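Long-range contact in DNA replication and repair protein RecF (Caldanaerobacter subterraneus subsp. tengcongensis, PDB 5Z69), which binds ATP, probably binds single-stranded DNA, and acts as a recombination mediator in the RecFOR pathway of DNA repair: residues 25-37 with 336-348. Sequence-based numbering, arbitrary orientation.
Sequences KLEFCEGVNLIYG and ILKKLEGFQSFIT
Phe346 turns the edge of its ring to a face of Phe28, a T-shaped stack with planes at 86°. Its CE1 sits over the centre of the Phe28 ring, 3.4 Å from Phe28 CG. An alanine in place of Phe28 would probably leave the Phe346 edge without its aromatic face and open a gap beside CE1. Elsewhere on the Phe346 edge, CD1 meets Ile35 CD1 at 3.9 Å. Asn33 lies alongside Phe346, and its amide stacks over one ring face, tilted by only 21°. With CG beside the backbone N (chi1 -65°), ND2 of this amide also donates a hydrogen bond to Cys29 O at 2.9 Å. Gln344, extended from CG on, brings NE2 to the same Cys29 O at 3.1 Å, a second hydrogen bond, from the opposite face of the carbonyl. Its OE1 accepts a hydrogen bond from the backbone N of Leu10. On the other side of the strands, Val32 CG1 touches Ile347 CD1 at 3.8 Å. The strands are parallel. Their backbone hydrogen bonds begin with Ser345 N to Gly31 O at 2.9 Å and end with Ile35 N to Ile347 O at 2.7 Å. Thr348 touches the bound ATP analogue, and its OG1 is hydrogen-bonded to Asp322 OD1 and to the backbone N of Asp323. Strands 32-36 and 345-348 are neighbours in the parallel core of a P-loop ATPase fold, where the first leads into the Walker A loop at Gly37.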
# COMPACT_ATOMS: atom_id res chain seq x y z
N LYS A 25 34.96 8.25 33.34
CA LYS A 25 34.98 6.84 33.00
C LYS A 25 34.01 6.14 33.92
O LYS A 25 34.00 6.37 35.12
CB LYS A 25 36.36 6.24 33.14
CG LYS A 25 36.42 4.74 32.90
CD LYS A 25 37.87 4.21 33.17
CE LYS A 25 38.90 4.93 32.26
NZ LYS A 25 40.27 4.33 32.33
N LEU A 26 33.15 5.32 33.34
CA LEU A 26 32.12 4.63 34.10
C LEU A 26 32.32 3.14 33.94
O LEU A 26 32.44 2.65 32.82
CB LEU A 26 30.74 5.02 33.60
CG LEU A 26 30.47 6.52 33.50
CD1 LEU A 26 29.05 6.73 33.01
CD2 LEU A 26 30.68 7.18 34.85
N GLU A 27 32.36 2.42 35.06
CA GLU A 27 32.55 0.98 35.02
C GLU A 27 31.26 0.30 35.39
O GLU A 27 30.63 0.60 36.41
CB GLU A 27 33.67 0.53 35.97
CG GLU A 27 35.04 1.13 35.67
CD GLU A 27 36.22 0.21 36.05
OE1 GLU A 27 36.01 -0.82 36.74
OE2 GLU A 27 37.35 0.52 35.64
N PHE A 28 30.83 -0.62 34.55
CA PHE A 28 29.47 -1.15 34.72
C PHE A 28 29.46 -2.56 35.31
O PHE A 28 30.53 -3.11 35.57
CB PHE A 28 28.71 -1.13 33.40
CG PHE A 28 28.56 0.26 32.84
CD1 PHE A 28 27.94 1.26 33.59
CD2 PHE A 28 29.10 0.58 31.59
CE1 PHE A 28 27.80 2.57 33.10
CE2 PHE A 28 28.99 1.90 31.08
CZ PHE A 28 28.33 2.89 31.84
N CYS A 29 28.27 -3.12 35.52
CA CYS A 29 28.12 -4.39 36.21
C CYS A 29 27.41 -5.41 35.34
O CYS A 29 26.76 -5.06 34.33
CB CYS A 29 27.34 -4.20 37.55
SG CYS A 29 25.99 -2.94 37.57
N GLU A 30 27.53 -6.67 35.74
CA GLU A 30 26.70 -7.72 35.18
C GLU A 30 25.26 -7.49 35.60
O GLU A 30 25.00 -7.07 36.73
CB GLU A 30 27.16 -9.10 35.67
CG GLU A 30 28.55 -9.51 35.19
CD GLU A 30 28.54 -10.16 33.82
OE1 GLU A 30 27.45 -10.22 33.17
OE2 GLU A 30 29.62 -10.61 33.38
N GLY A 31 24.33 -7.74 34.70
CA GLY A 31 22.91 -7.65 35.03
C GLY A 31 22.39 -6.25 34.79
O GLY A 31 22.76 -5.61 33.82
N VAL A 32 21.56 -5.77 35.71
CA VAL A 32 20.88 -4.49 35.56
C VAL A 32 21.74 -3.33 36.07
O VAL A 32 22.13 -3.28 37.24
CB VAL A 32 19.52 -4.50 36.31
CG1 VAL A 32 18.86 -3.14 36.29
CG2 VAL A 32 18.58 -5.59 35.74
N ASN A 33 22.06 -2.41 35.16
CA ASN A 33 22.71 -1.16 35.54
C ASN A 33 21.64 -0.08 35.58
O ASN A 33 21.17 0.36 34.53
CB ASN A 33 23.84 -0.80 34.56
CG ASN A 33 24.99 -1.82 34.58
OD1 ASN A 33 26.08 -1.51 35.03
ND2 ASN A 33 24.73 -3.03 34.10
N LEU A 34 21.23 0.31 36.79
CA LEU A 34 20.18 1.30 36.97
C LEU A 34 20.78 2.70 36.87
O LEU A 34 21.68 3.05 37.61
CB LEU A 34 19.49 1.10 38.32
CG LEU A 34 18.12 1.74 38.61
CD1 LEU A 34 18.29 3.11 39.24
CD2 LEU A 34 17.25 1.83 37.37
N ILE A 35 20.30 3.49 35.92
CA ILE A 35 20.72 4.88 35.82
C ILE A 35 19.53 5.78 36.12
O ILE A 35 18.58 5.82 35.35
CB ILE A 35 21.28 5.19 34.44
CG1 ILE A 35 22.48 4.28 34.15
CG2 ILE A 35 21.66 6.67 34.34
CD1 ILE A 35 22.59 3.89 32.70
N TYR A 36 19.57 6.46 37.25
CA TYR A 36 18.41 7.25 37.66
C TYR A 36 18.79 8.69 38.00
O TYR A 36 19.93 9.00 38.34
CB TYR A 36 17.70 6.61 38.85
CG TYR A 36 18.36 6.90 40.19
CD1 TYR A 36 19.49 6.20 40.61
CD2 TYR A 36 17.83 7.88 41.03
CE1 TYR A 36 20.08 6.48 41.83
CE2 TYR A 36 18.41 8.16 42.24
CZ TYR A 36 19.53 7.46 42.64
OH TYR A 36 20.10 7.76 43.86
N GLY A 37 17.80 9.57 37.94
CA GLY A 37 18.01 10.97 38.25
C GLY A 37 16.81 11.76 37.78
O GLY A 37 15.97 11.24 37.04
N ILE A 336 8.76 -8.30 32.38
CA ILE A 336 9.88 -7.74 31.65
C ILE A 336 11.21 -7.78 32.42
O ILE A 336 12.24 -8.15 31.86
CB ILE A 336 9.56 -6.29 31.25
CG1 ILE A 336 10.83 -5.59 30.81
CG2 ILE A 336 8.93 -5.52 32.38
CD1 ILE A 336 10.53 -4.65 29.74
N LEU A 337 11.18 -7.44 33.71
CA LEU A 337 12.38 -7.40 34.54
C LEU A 337 13.00 -8.79 34.78
O LEU A 337 14.16 -8.91 35.19
CB LEU A 337 12.05 -6.74 35.88
CG LEU A 337 13.17 -6.57 36.90
CD1 LEU A 337 14.32 -5.77 36.30
CD2 LEU A 337 12.64 -5.90 38.15
N LYS A 338 12.21 -9.83 34.54
CA LYS A 338 12.69 -11.21 34.67
C LYS A 338 13.13 -11.69 33.30
O LYS A 338 14.02 -12.53 33.18
CB LYS A 338 11.60 -12.12 35.25
CG LYS A 338 12.13 -13.37 35.96
N LYS A 339 12.49 -11.16 32.27
CA LYS A 339 12.96 -11.34 30.91
C LYS A 339 14.38 -10.77 30.69
O LYS A 339 15.08 -11.19 29.77
CB LYS A 339 11.97 -10.68 29.93
CG LYS A 339 12.46 -10.55 28.49
CD LYS A 339 12.73 -11.92 27.86
CE LYS A 339 13.22 -11.80 26.43
NZ LYS A 339 12.84 -13.00 25.62
N LEU A 340 14.81 -9.84 31.54
CA LEU A 340 16.15 -9.22 31.41
C LEU A 340 17.27 -10.10 31.98
O LEU A 340 18.46 -9.71 32.01
CB LEU A 340 16.16 -7.86 32.10
CG LEU A 340 15.20 -6.83 31.51
CD1 LEU A 340 15.06 -5.62 32.40
CD2 LEU A 340 15.67 -6.42 30.14
N GLU A 341 16.88 -11.30 32.42
CA GLU A 341 17.72 -12.13 33.28
C GLU A 341 19.15 -12.31 32.82
O GLU A 341 20.08 -11.81 33.46
CB GLU A 341 17.08 -13.50 33.46
CG GLU A 341 16.41 -13.67 34.81
CD GLU A 341 15.98 -15.11 35.09
OE1 GLU A 341 16.00 -15.50 36.27
OE2 GLU A 341 15.63 -15.84 34.13
N GLY A 342 19.36 -13.01 31.72
CA GLY A 342 20.74 -13.29 31.33
C GLY A 342 21.44 -12.20 30.52
O GLY A 342 22.49 -12.44 29.93
N PHE A 343 20.85 -11.00 30.48
CA PHE A 343 21.45 -9.86 29.74
C PHE A 343 22.17 -8.87 30.64
O PHE A 343 21.78 -8.68 31.80
CB PHE A 343 20.37 -9.07 28.96
CG PHE A 343 19.62 -9.88 27.95
CD1 PHE A 343 19.98 -9.84 26.60
CD2 PHE A 343 18.52 -10.64 28.33
CE1 PHE A 343 19.28 -10.56 25.67
CE2 PHE A 343 17.81 -11.37 27.40
CZ PHE A 343 18.18 -11.34 26.07
N GLN A 344 23.18 -8.18 30.12
CA GLN A 344 23.52 -6.90 30.73
C GLN A 344 22.48 -5.89 30.23
O GLN A 344 22.18 -5.86 29.04
CB GLN A 344 24.94 -6.44 30.37
CG GLN A 344 25.33 -5.14 31.06
CD GLN A 344 26.66 -4.58 30.57
OE1 GLN A 344 26.93 -4.55 29.37
NE2 GLN A 344 27.48 -4.11 31.50
N SER A 345 21.89 -5.11 31.13
CA SER A 345 20.93 -4.09 30.71
C SER A 345 21.25 -2.74 31.33
O SER A 345 21.89 -2.66 32.37
CB SER A 345 19.48 -4.50 31.06
OG SER A 345 19.36 -4.75 32.45
N PHE A 346 20.81 -1.69 30.66
CA PHE A 346 20.96 -0.33 31.14
C PHE A 346 19.57 0.24 31.20
O PHE A 346 18.90 0.36 30.18
CB PHE A 346 21.90 0.49 30.24
CG PHE A 346 23.34 0.04 30.30
CD1 PHE A 346 24.24 0.66 31.16
CD2 PHE A 346 23.78 -1.04 29.54
CE1 PHE A 346 25.56 0.22 31.24
CE2 PHE A 346 25.10 -1.50 29.62
CZ PHE A 346 25.99 -0.87 30.48
N ILE A 347 19.12 0.56 32.41
CA ILE A 347 17.75 1.03 32.60
C ILE A 347 17.73 2.44 33.20
O ILE A 347 18.32 2.69 34.26
CB ILE A 347 16.94 0.07 33.51
CG1 ILE A 347 16.87 -1.33 32.88
CG2 ILE A 347 15.52 0.60 33.71
CD1 ILE A 347 16.15 -2.36 33.77
N THR A 348 17.04 3.36 32.53
CA THR A 348 16.92 4.70 33.06
C THR A 348 15.64 4.85 33.84
O THR A 348 14.59 4.29 33.48
CB THR A 348 16.99 5.78 31.96
OG1 THR A 348 15.92 5.58 31.03
CG2 THR A 348 18.32 5.73 31.22